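Local coordinates for beta-N-acetylhexosaminidase (Mycobacterium smegmatis, PDB 4YYF), which probably hydrolyses terminal non-reducing N-acetyl-D-hexosamine residues from N-acetyl-beta-D-hexosaminides, as a glycoside hydrolase of family 3, at residues Ala188-Arg191 with Gly192-Ala196; Tyr136-Ala139 with Leu140-Arg144; Tyr288-Leu292 with Ser293-Ala297; Val227-Gly230 with Asp231-Pro235. The protein carries 1 engineered substitution. All blocks are in the same frame, centred on the assembly; numbering follows the deposited sequence.

Interaction 1. Residues Ala188-Arg191 with Gly192-Ala196; sequences AYAR and GLRDA
Tyr-189 swings its ring away from its own backbone N (chi1 -155°), whereas Leu-193 sets CG opposite its carbonyl carbon (chi1 -69°), and the two side chains meet one turn apart on helix 179-196 of the TIM-barrel domain. The touching branch of the leucine is CD1, which lies at the edge of the ring, near its plane, 4.0 Å from Tyr-189 CD1. An aromatic and a branched aliphatic residue suit this buried flank, because both also pack against helix 132-148; the tyrosine hydroxyl is spent on Gln-120. The backbone beneath is regular alpha helix, with Leu-193 N bonded to Tyr-189 O at 3.1 Å and Arg-194 N to Ala-190 O at 2.9 Å. Gly-192 has no side chain where the helix faces Ala-139 CB and Tyr-136 O of helix 132-148, so the two helices can approach closely there. Arg-194 bends at chi3 (-47°), which folds its guanidinium back along the helix until one face covers Ala-190 O, 3.9 Å below the plane. The small Ala-190 leaves room for this return, and NE is held by Pro-244 O. On the exposed side Arg-191 and Asp-195 run alongside each other without forming a salt bridge. Arg-191 NH1 stays 5.0 Å from Asp-195 OD2, the carboxylate oxygen that is hydrogen-bonded to Tyr-136 OH.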
loop_
_atom_site.group_PDB
_atom_site.type_symbol
_atom_site.label_atom_id
_atom_site.label_comp_id
_atom_site.label_asym_id
_atom_site.label_seq_id
_atom_site.Cartn_x
_atom_site.Cartn_y
_atom_site.Cartn_z
ATOM N N ALA A 188 15.864 7.073 -3.987
ATOM C CA ALA A 188 16.351 7.999 -2.975
ATOM C C ALA A 188 15.242 8.309 -1.988
ATOM O O ALA A 188 15.482 8.371 -0.774
ATOM C CB ALA A 188 16.870 9.300 -3.625
ATOM N N TYR A 189 14.030 8.495 -2.504
ATOM C CA TYR A 189 12.906 8.848 -1.647
ATOM C C TYR A 189 12.601 7.675 -0.711
ATOM O O TYR A 189 12.347 7.866 0.480
ATOM C CB TYR A 189 11.657 9.258 -2.467
ATOM C CG TYR A 189 10.722 10.176 -1.692
ATOM C CD1 TYR A 189 9.830 9.663 -0.754
ATOM C CD2 TYR A 189 10.756 11.558 -1.872
ATOM C CE1 TYR A 189 8.988 10.513 -0.014
ATOM C CE2 TYR A 189 9.906 12.412 -1.144
ATOM C CZ TYR A 189 9.033 11.876 -0.226
ATOM O OH TYR A 189 8.202 12.706 0.501
ATOM N N ALA A 190 12.625 6.462 -1.254
ATOM C CA ALA A 190 12.337 5.272 -0.448
ATOM C C ALA A 190 13.405 5.093 0.625
ATOM O O ALA A 190 13.101 4.730 1.770
ATOM C CB ALA A 190 12.225 4.021 -1.330
ATOM N N ARG A 191 14.656 5.369 0.254
ATOM C CA ARG A 191 15.785 5.186 1.156
ATOM C C ARG A 191 15.684 6.168 2.334
ATOM O O ARG A 191 16.001 5.817 3.476
ATOM C CB ARG A 191 17.109 5.338 0.373
ATOM C CG ARG A 191 18.363 4.983 1.161
ATOM C CD ARG A 191 19.590 4.838 0.247
ATOM N NE ARG A 191 19.665 5.888 -0.774
ATOM C CZ ARG A 191 20.386 7.002 -0.667
ATOM N NH1 ARG A 191 21.112 7.234 0.424
ATOM N NH2 ARG A 191 20.380 7.885 -1.661
ATOM N N GLY A 192 15.236 7.391 2.046
ATOM C CA GLY A 192 15.051 8.409 3.072
ATOM C C GLY A 192 13.976 8.009 4.058
ATOM O O GLY A 192 14.171 8.109 5.272
ATOM N N LEU A 193 12.850 7.522 3.546
ATOM C CA LEU A 193 11.767 7.052 4.412
ATOM C C LEU A 193 12.242 5.900 5.271
ATOM O O LEU A 193 12.027 5.881 6.486
ATOM C CB LEU A 193 10.565 6.601 3.573
ATOM C CG LEU A 193 9.777 7.682 2.831
ATOM C CD1 LEU A 193 8.651 7.027 2.038
ATOM C CD2 LEU A 193 9.206 8.725 3.793
ATOM N N ARG A 194 12.881 4.926 4.624
ATOM C CA ARG A 194 13.421 3.743 5.290
ATOM C C ARG A 194 14.401 4.129 6.401
ATOM O O ARG A 194 14.359 3.567 7.506
ATOM C CB ARG A 194 14.113 2.841 4.232
ATOM C CG ARG A 194 14.935 1.672 4.731
ATOM C CD ARG A 194 15.484 0.834 3.528
ATOM N NE ARG A 194 14.393 0.605 2.582
ATOM C CZ ARG A 194 14.361 1.017 1.320
ATOM N NH1 ARG A 194 13.273 0.787 0.597
ATOM N NH2 ARG A 194 15.403 1.639 0.777
ATOM N N ASP A 195 15.296 5.069 6.121
ATOM C CA ASP A 195 16.273 5.476 7.142
ATOM C C ASP A 195 15.631 6.235 8.313
ATOM O O ASP A 195 16.203 6.311 9.406
ATOM C CB ASP A 195 17.422 6.291 6.524
ATOM C CG ASP A 195 18.353 5.442 5.666
ATOM O OD1 ASP A 195 18.245 4.202 5.724
ATOM O OD2 ASP A 195 19.192 6.011 4.923
ATOM N N ALA A 196 14.449 6.791 8.082
ATOM C CA ALA A 196 13.652 7.390 9.156
ATOM C C ALA A 196 12.911 6.316 9.963
ATOM O O ALA A 196 12.394 6.585 11.049
ATOM C CB ALA A 196 12.647 8.397 8.593
#

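Interaction 2. Residues Tyr136-Ala139 with Leu140-Arg144; sequences YGIA and LDRGR. With ACT (acetate ion), chain E.
Helix 132-148, one of the outer helices of the TIM barrel, carries two side-chain pairs here, each spaced i to i+4, one turn apart. In the first, Ile-138 and Arg-142 lie side by side, and the CG2 branch of the isoleucine touches Arg-142 CD at 3.9 Å. An acetate ion, probably from the crystallisation liquor, rests on this pair: its methyl meets Ile-138 CG2 at 3.7 Å, while Arg-142 NH1 donates to OXT at 2.8 Å with an N-H...O angle of 149°. OXT sits at the edge of the guanidinium, near its plane, and Lys-145 binds the same ion. The bend of Arg-142 at chi3 (76°) turns the guanidinium so that NH1 can reach the acetate. In the second pair Tyr-136 and Leu-140 point the same way, with Tyr-136 OH, hydrogen-bonded to Asp-195 of helix 179-196, 4.1 Å from Leu-140 CD2. That methyl also lies 3.5 Å above the plane of the Arg-144 guanidinium, offset toward its rim. The turns are closed by bonds such as Arg-142 N to Ile-138 O at 3.0 Å. Leu-140 packs on Asp-195 and Ala-196 of helix 179-196, and Ala-139, small enough for a close approach, on Tyr-189. Arg-142 extends from a different side of the helix; it is buried, its NH1 held by Gly-118 O and its NH2 salt-bridged to Glu-105 on strand 100-107.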
loop_
_atom_site.group_PDB
_atom_site.type_symbol
_atom_site.label_atom_id
_atom_site.label_comp_id
_atom_site.label_asym_id
_atom_site.label_seq_id
_atom_site.Cartn_x
_atom_site.Cartn_y
_atom_site.Cartn_z
ATOM N N TYR A 136 16.827 12.443 -1.129
ATOM C CA TYR A 136 17.035 11.552 0.009
ATOM C C TYR A 136 16.844 12.321 1.323
ATOM O O TYR A 136 16.115 11.873 2.212
ATOM C CB TYR A 136 18.427 10.900 -0.026
ATOM C CG TYR A 136 18.777 10.234 1.290
ATOM C CD1 TYR A 136 18.276 8.979 1.606
ATOM C CD2 TYR A 136 19.597 10.867 2.218
ATOM C CE1 TYR A 136 18.582 8.368 2.819
ATOM C CE2 TYR A 136 19.907 10.271 3.435
ATOM C CZ TYR A 136 19.396 9.026 3.729
ATOM O OH TYR A 136 19.704 8.431 4.933
ATOM N N GLY A 137 17.493 13.474 1.424
ATOM C CA GLY A 137 17.424 14.301 2.622
ATOM C C GLY A 137 16.023 14.814 2.905
ATOM O O GLY A 137 15.604 14.898 4.058
ATOM N N ILE A 138 15.294 15.172 1.853
ATOM C CA ILE A 138 13.920 15.628 2.022
ATOM C C ILE A 138 13.041 14.503 2.577
ATOM O O ILE A 138 12.261 14.715 3.515
ATOM C CB ILE A 138 13.348 16.141 0.699
ATOM C CG1 ILE A 138 14.014 17.465 0.322
ATOM C CG2 ILE A 138 11.848 16.324 0.808
ATOM C CD1 ILE A 138 13.654 17.964 -1.078
ATOM N N ALA A 139 13.180 13.305 2.007
ATOM C CA ALA A 139 12.408 12.148 2.442
ATOM C C ALA A 139 12.756 11.734 3.866
ATOM O O ALA A 139 11.876 11.357 4.644
ATOM C CB ALA A 139 12.619 10.970 1.484
ATOM N N LEU A 140 14.040 11.793 4.201
ATOM C CA LEU A 140 14.484 11.519 5.564
ATOM C C LEU A 140 13.852 12.486 6.563
ATOM O O LEU A 140 13.289 12.068 7.575
ATOM C CB LEU A 140 16.014 11.610 5.660
ATOM C CG LEU A 140 16.599 11.369 7.062
ATOM C CD1 LEU A 140 16.236 9.976 7.609
ATOM C CD2 LEU A 140 18.112 11.561 7.065
ATOM N N ASP A 141 13.963 13.781 6.292
ATOM C CA ASP A 141 13.378 14.797 7.168
ATOM C C ASP A 141 11.883 14.606 7.348
ATOM O O ASP A 141 11.364 14.692 8.465
ATOM C CB ASP A 141 13.652 16.209 6.626
ATOM C CG ASP A 141 15.103 16.644 6.813
ATOM O OD1 ASP A 141 15.840 16.007 7.602
ATOM O OD2 ASP A 141 15.508 17.639 6.173
ATOM N N ARG A 142 11.178 14.347 6.251
ATOM C CA ARG A 142 9.729 14.184 6.335
ATOM C C ARG A 142 9.321 12.870 6.982
ATOM O O ARG A 142 8.341 12.814 7.711
ATOM C CB ARG A 142 9.080 14.367 4.965
ATOM C CG ARG A 142 9.184 15.811 4.493
ATOM C CD ARG A 142 8.705 15.968 3.058
ATOM N NE ARG A 142 7.248 15.929 2.923
ATOM C CZ ARG A 142 6.445 16.938 3.263
ATOM N NH1 ARG A 142 6.951 18.035 3.810
ATOM N NH2 ARG A 142 5.133 16.847 3.067
ATOM N N GLY A 143 10.091 11.822 6.735
ATOM C CA GLY A 143 9.899 10.559 7.430
ATOM C C GLY A 143 9.973 10.698 8.946
ATOM O O GLY A 143 9.168 10.118 9.666
ATOM N N ARG A 144 10.951 11.450 9.440
ATOM C CA ARG A 144 11.075 11.656 10.878
ATOM C C ARG A 144 9.868 12.414 11.395
ATOM O O ARG A 144 9.371 12.122 12.478
ATOM C CB ARG A 144 12.370 12.402 11.208
ATOM C CG ARG A 144 13.612 11.542 11.035
ATOM C CD ARG A 144 14.880 12.361 11.072
ATOM N NE ARG A 144 16.064 11.505 10.943
ATOM C CZ ARG A 144 17.288 11.947 10.699
ATOM N NH1 ARG A 144 17.499 13.249 10.541
ATOM N NH2 ARG A 144 18.301 11.085 10.599
HETATM C C ACT E . 10.564 18.827 4.708
HETATM O O ACT E . 10.642 18.725 5.952
HETATM O OXT ACT E . 9.449 19.174 4.265
HETATM C CH3 ACT E . 11.728 18.525 3.813
#

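Interaction 3. Residues Tyr288-Leu292 with Ser293-Ala297; sequences YTDDL and SSMGA
Asp-291 OD1 is gripped by two successive backbone amides, Ser-293 N at 2.9 Å and Ser-294 N at 3.2 Å, which arrive from the same face of the carboxylate. The bond from Ser-293 N comes from above the plane, 41° out of it; the one from Ser-294 N reaches the syn side and is nearly straight, with an N-H...O angle of 171°. The first makes an Asx turn, and aspartate suits the place because its short side chain can fold back onto the amides that follow it. With CG set opposite the backbone N (chi1 165°), the carboxylate is carried over the turn. Asp-290 OD1 accepts from Asp-291 N at 2.7 Å, which restrains the rotation of that carboxylate. The side chain of Met-295, a selenomethionine, crosses Asp-290 at about a right angle and puts SE 3.4 Å from Asp-290 OD1. Met-295 CG lies 3.5 Å from Asp-291 O, which is hydrogen-bonded to His-251 NE2. Met-295 occupies the N-cap position of helix 296-299, while Leu-292 faces Ala-319 and Val-308. An acetate ion, probably from the crystallisation liquor, lies about 3 Å from the Asp-290 side chain between nearest atoms, consistent with a pocket at this end of the barrel. Running from the C-terminal end of strand 287-289 into a helix, this is a beta-alpha loop, the kind that builds TIM-barrel active sites, family 3 included.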
loop_
_atom_site.group_PDB
_atom_site.type_symbol
_atom_site.label_atom_id
_atom_site.label_comp_id
_atom_site.label_asym_id
_atom_site.label_seq_id
_atom_site.Cartn_x
_atom_site.Cartn_y
_atom_site.Cartn_z
ATOM N N TYR A 288 0.633 -4.808 -0.614
ATOM C CA TYR A 288 -0.680 -4.211 -0.374
ATOM C C TYR A 288 -1.489 -4.154 -1.661
ATOM O O TYR A 288 -0.917 -4.175 -2.754
ATOM C CB TYR A 288 -0.527 -2.755 0.096
ATOM C CG TYR A 288 -0.074 -2.543 1.522
ATOM C CD1 TYR A 288 -1.001 -2.391 2.541
ATOM C CD2 TYR A 288 1.278 -2.434 1.838
ATOM C CE1 TYR A 288 -0.597 -2.164 3.860
ATOM C CE2 TYR A 288 1.699 -2.206 3.166
ATOM C CZ TYR A 288 0.746 -2.080 4.161
ATOM O OH TYR A 288 1.117 -1.856 5.473
ATOM N N THR A 289 -2.817 -4.042 -1.535
ATOM C CA THR A 289 -3.633 -3.608 -2.661
ATOM C C THR A 289 -3.865 -2.112 -2.549
ATOM O O THR A 289 -3.763 -1.533 -1.468
ATOM C CB THR A 289 -5.033 -4.244 -2.666
ATOM O OG1 THR A 289 -5.771 -3.725 -1.549
ATOM C CG2 THR A 289 -4.952 -5.758 -2.590
ATOM N N ASP A 290 -4.230 -1.496 -3.666
ATOM C CA ASP A 290 -4.754 -0.132 -3.661
ATOM C C ASP A 290 -6.171 -0.227 -3.076
ATOM O O ASP A 290 -6.675 -1.328 -2.829
ATOM C CB ASP A 290 -4.768 0.407 -5.101
ATOM C CG ASP A 290 -4.829 1.935 -5.187
ATOM O OD1 ASP A 290 -5.117 2.615 -4.183
ATOM O OD2 ASP A 290 -4.598 2.455 -6.296
ATOM N N ASP A 291 -6.796 0.923 -2.843
ATOM C CA ASP A 291 -8.109 1.024 -2.184
ATOM C C ASP A 291 -9.186 0.198 -2.894
ATOM O O ASP A 291 -9.486 0.425 -4.059
ATOM C CB ASP A 291 -8.465 2.520 -2.095
ATOM C CG ASP A 291 -9.924 2.805 -1.778
ATOM O OD1 ASP A 291 -10.648 1.964 -1.208
ATOM O OD2 ASP A 291 -10.345 3.937 -2.100
ATOM N N LEU A 292 -9.750 -0.769 -2.167
ATOM C CA LEU A 292 -10.725 -1.718 -2.719
ATOM C C LEU A 292 -12.190 -1.284 -2.626
ATOM O O LEU A 292 -13.058 -1.935 -3.204
ATOM C CB LEU A 292 -10.578 -3.092 -2.058
ATOM C CG LEU A 292 -9.263 -3.840 -2.248
ATOM C CD1 LEU A 292 -9.208 -5.029 -1.314
ATOM C CD2 LEU A 292 -9.106 -4.297 -3.694
ATOM N N SER A 293 -12.483 -0.193 -1.920
ATOM C CA SER A 293 -13.888 0.177 -1.699
ATOM C C SER A 293 -14.364 1.409 -2.482
ATOM O O SER A 293 -15.469 1.417 -3.027
ATOM C CB SER A 293 -14.165 0.368 -0.210
ATOM O OG SER A 293 -13.450 1.487 0.291
ATOM N N SER A 294 -13.556 2.459 -2.530
ATOM C CA SER A 294 -14.030 3.706 -3.140
ATOM C C SER A 294 -13.674 3.817 -4.607
ATOM O O SER A 294 -14.192 4.694 -5.306
ATOM C CB SER A 294 -13.487 4.929 -2.407
ATOM O OG SER A 294 -12.145 5.191 -2.786
HETATM N N MSE A 295 -12.802 2.935 -5.083
HETATM C CA MSE A 295 -12.292 3.034 -6.455
HETATM C C MSE A 295 -13.124 2.248 -7.459
HETATM O O MSE A 295 -13.296 1.036 -7.315
HETATM C CB MSE A 295 -10.815 2.602 -6.510
HETATM C CG MSE A 295 -9.937 3.506 -5.666
HETATM SE SE MSE A 295 -8.032 3.140 -5.791
HETATM C CE MSE A 295 -7.736 3.800 -7.594
ATOM N N GLY A 296 -13.607 2.948 -8.488
ATOM C CA GLY A 296 -14.510 2.385 -9.479
ATOM C C GLY A 296 -13.995 1.173 -10.238
ATOM O O GLY A 296 -14.791 0.328 -10.655
ATOM N N ALA A 297 -12.680 1.075 -10.426
ATOM C CA ALA A 297 -12.111 -0.079 -11.135
ATOM C C ALA A 297 -12.456 -1.376 -10.400
ATOM O O ALA A 297 -12.545 -2.446 -11.006
ATOM C CB ALA A 297 -10.589 0.061 -11.287
#

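Interaction 4. Residues Val227-Gly230 with Asp231-Pro235; sequences VLMG and DDLVP
Leu-228 O, near the C-terminal end of helix 225-229, accepts from Asp-231 N at 3.1 Å and from Leu-233 N at 2.9 Å, before a type I beta turn from Asp-231 to Val-234 redirects the chain. The two donors approach from opposite faces of the carbonyl plane: Asp-231 N stands 64° out of it, Leu-233 N is tilted by only 28°. One buried oxygen thereby ties the end of the helix to both the start and the middle of the turn. Around this backbone junction Leu-233 spreads its CD1 branch across the preceding turn, 3.7 Å from the selenium of Met-229, a selenomethionine, and 4.0 Å from Leu-228 CB. The flexible selenoether chain of Met-229 bends at chi2 and so reaches the leucine, although its CB points away from it. On another side Leu-228 CD2 lies against the carboxylate of Asp-232, 3.4 Å from CG. The OD2 of Asp-232 is hydrogen-bonded to His-210 ND1, a partner for an acid that is buried. Val-234 completes the contact with its CG2 methyl, 3.7 Å from Gly-230 C. The turn passes into helix 234-239, whose Pro-235 rests on Val-182 and Thr-183 of helix 179-196; Val-234 and Asp-231 touch Pro-179 at the start of that same helix, and Leu-233 packs on Pro-206, in the loop after strand 199-205.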
loop_
_atom_site.group_PDB
_atom_site.type_symbol
_atom_site.label_atom_id
_atom_site.label_comp_id
_atom_site.label_asym_id
_atom_site.label_seq_id
_atom_site.Cartn_x
_atom_site.Cartn_y
_atom_site.Cartn_z
ATOM N N VAL A 227 5.464 -4.730 -23.113
ATOM C CA VAL A 227 5.836 -3.318 -23.100
ATOM C C VAL A 227 6.217 -2.880 -21.682
ATOM O O VAL A 227 7.190 -2.151 -21.489
ATOM C CB VAL A 227 4.716 -2.406 -23.671
ATOM C CG1 VAL A 227 5.101 -0.944 -23.538
ATOM C CG2 VAL A 227 4.444 -2.738 -25.129
ATOM N N LEU A 228 5.459 -3.327 -20.687
ATOM C CA LEU A 228 5.755 -2.946 -19.303
ATOM C C LEU A 228 7.142 -3.457 -18.907
ATOM O O LEU A 228 7.864 -2.795 -18.149
ATOM C CB LEU A 228 4.699 -3.498 -18.336
ATOM C CG LEU A 228 3.250 -3.064 -18.548
ATOM C CD1 LEU A 228 2.338 -3.699 -17.499
ATOM C CD2 LEU A 228 3.129 -1.547 -18.488
HETATM N N MSE A 229 7.506 -4.626 -19.431
HETATM C CA MSE A 229 8.784 -5.272 -19.103
HETATM C C MSE A 229 9.990 -4.399 -19.398
HETATM O O MSE A 229 10.998 -4.492 -18.702
HETATM C CB MSE A 229 8.954 -6.596 -19.853
HETATM C CG MSE A 229 8.099 -7.718 -19.331
HETATM SE SE MSE A 229 8.594 -8.308 -17.532
HETATM C CE MSE A 229 7.725 -10.034 -17.769
ATOM N N GLY A 230 9.892 -3.558 -20.425
ATOM C CA GLY A 230 11.015 -2.711 -20.804
ATOM C C GLY A 230 10.933 -1.272 -20.318
ATOM O O GLY A 230 11.794 -0.456 -20.639
ATOM N N ASP A 231 9.911 -0.956 -19.528
ATOM C CA ASP A 231 9.635 0.434 -19.165
ATOM C C ASP A 231 9.123 0.547 -17.727
ATOM O O ASP A 231 9.896 0.767 -16.778
ATOM C CB ASP A 231 8.613 1.005 -20.165
ATOM C CG ASP A 231 8.493 2.516 -20.107
ATOM O OD1 ASP A 231 9.192 3.155 -19.300
ATOM O OD2 ASP A 231 7.702 3.070 -20.899
ATOM N N ASP A 232 7.819 0.376 -17.566
ATOM C CA ASP A 232 7.173 0.555 -16.270
ATOM C C ASP A 232 7.726 -0.341 -15.156
ATOM O O ASP A 232 7.725 0.042 -13.989
ATOM C CB ASP A 232 5.655 0.346 -16.399
ATOM C CG ASP A 232 5.041 1.157 -17.544
ATOM O OD1 ASP A 232 5.474 0.968 -18.705
ATOM O OD2 ASP A 232 4.131 1.983 -17.282
ATOM N N LEU A 233 8.186 -1.534 -15.507
ATOM C CA LEU A 233 8.618 -2.493 -14.490
ATOM C C LEU A 233 10.079 -2.308 -14.110
ATOM O O LEU A 233 10.551 -2.903 -13.145
ATOM C CB LEU A 233 8.386 -3.939 -14.968
ATOM C CG LEU A 233 6.933 -4.399 -14.868
ATOM C CD1 LEU A 233 6.697 -5.703 -15.616
ATOM C CD2 LEU A 233 6.514 -4.541 -13.405
ATOM N N VAL A 234 10.799 -1.496 -14.879
ATOM C CA VAL A 234 12.238 -1.321 -14.650
ATOM C C VAL A 234 12.625 -0.893 -13.214
ATOM O O VAL A 234 13.535 -1.487 -12.630
ATOM C CB VAL A 234 12.891 -0.424 -15.740
ATOM C CG1 VAL A 234 14.329 -0.096 -15.388
ATOM C CG2 VAL A 234 12.823 -1.130 -17.094
ATOM N N PRO A 235 11.938 0.117 -12.636
ATOM C CA PRO A 235 12.302 0.536 -11.273
ATOM C C PRO A 235 12.204 -0.579 -10.219
ATOM O O PRO A 235 13.032 -0.625 -9.306
ATOM C CB PRO A 235 11.283 1.649 -10.970
ATOM C CG PRO A 235 10.957 2.221 -12.318
ATOM C CD PRO A 235 10.943 1.031 -13.238
#

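In the fold
Along the chain the order is interaction 2, interaction 1, interaction 4 and interaction 3, all within one TIM-barrel domain. Interactions 1 and 2 are neighbours, their centres about 7 Å apart, and join two neighbouring outer helices, 179-196 and 132-148. Interaction 3 lies on the opposite side of the chain's centre from both, about 26 and 28 Å away between centres, at the C-terminal end of strand 287-289, where barrel enzymes of this kind place their active sites. The centre of interaction 4 is about 23 Å from those of interactions 1 and 3 and about 27 Å from that of interaction 2, yet its helix 234-239 leans on helix 179-196.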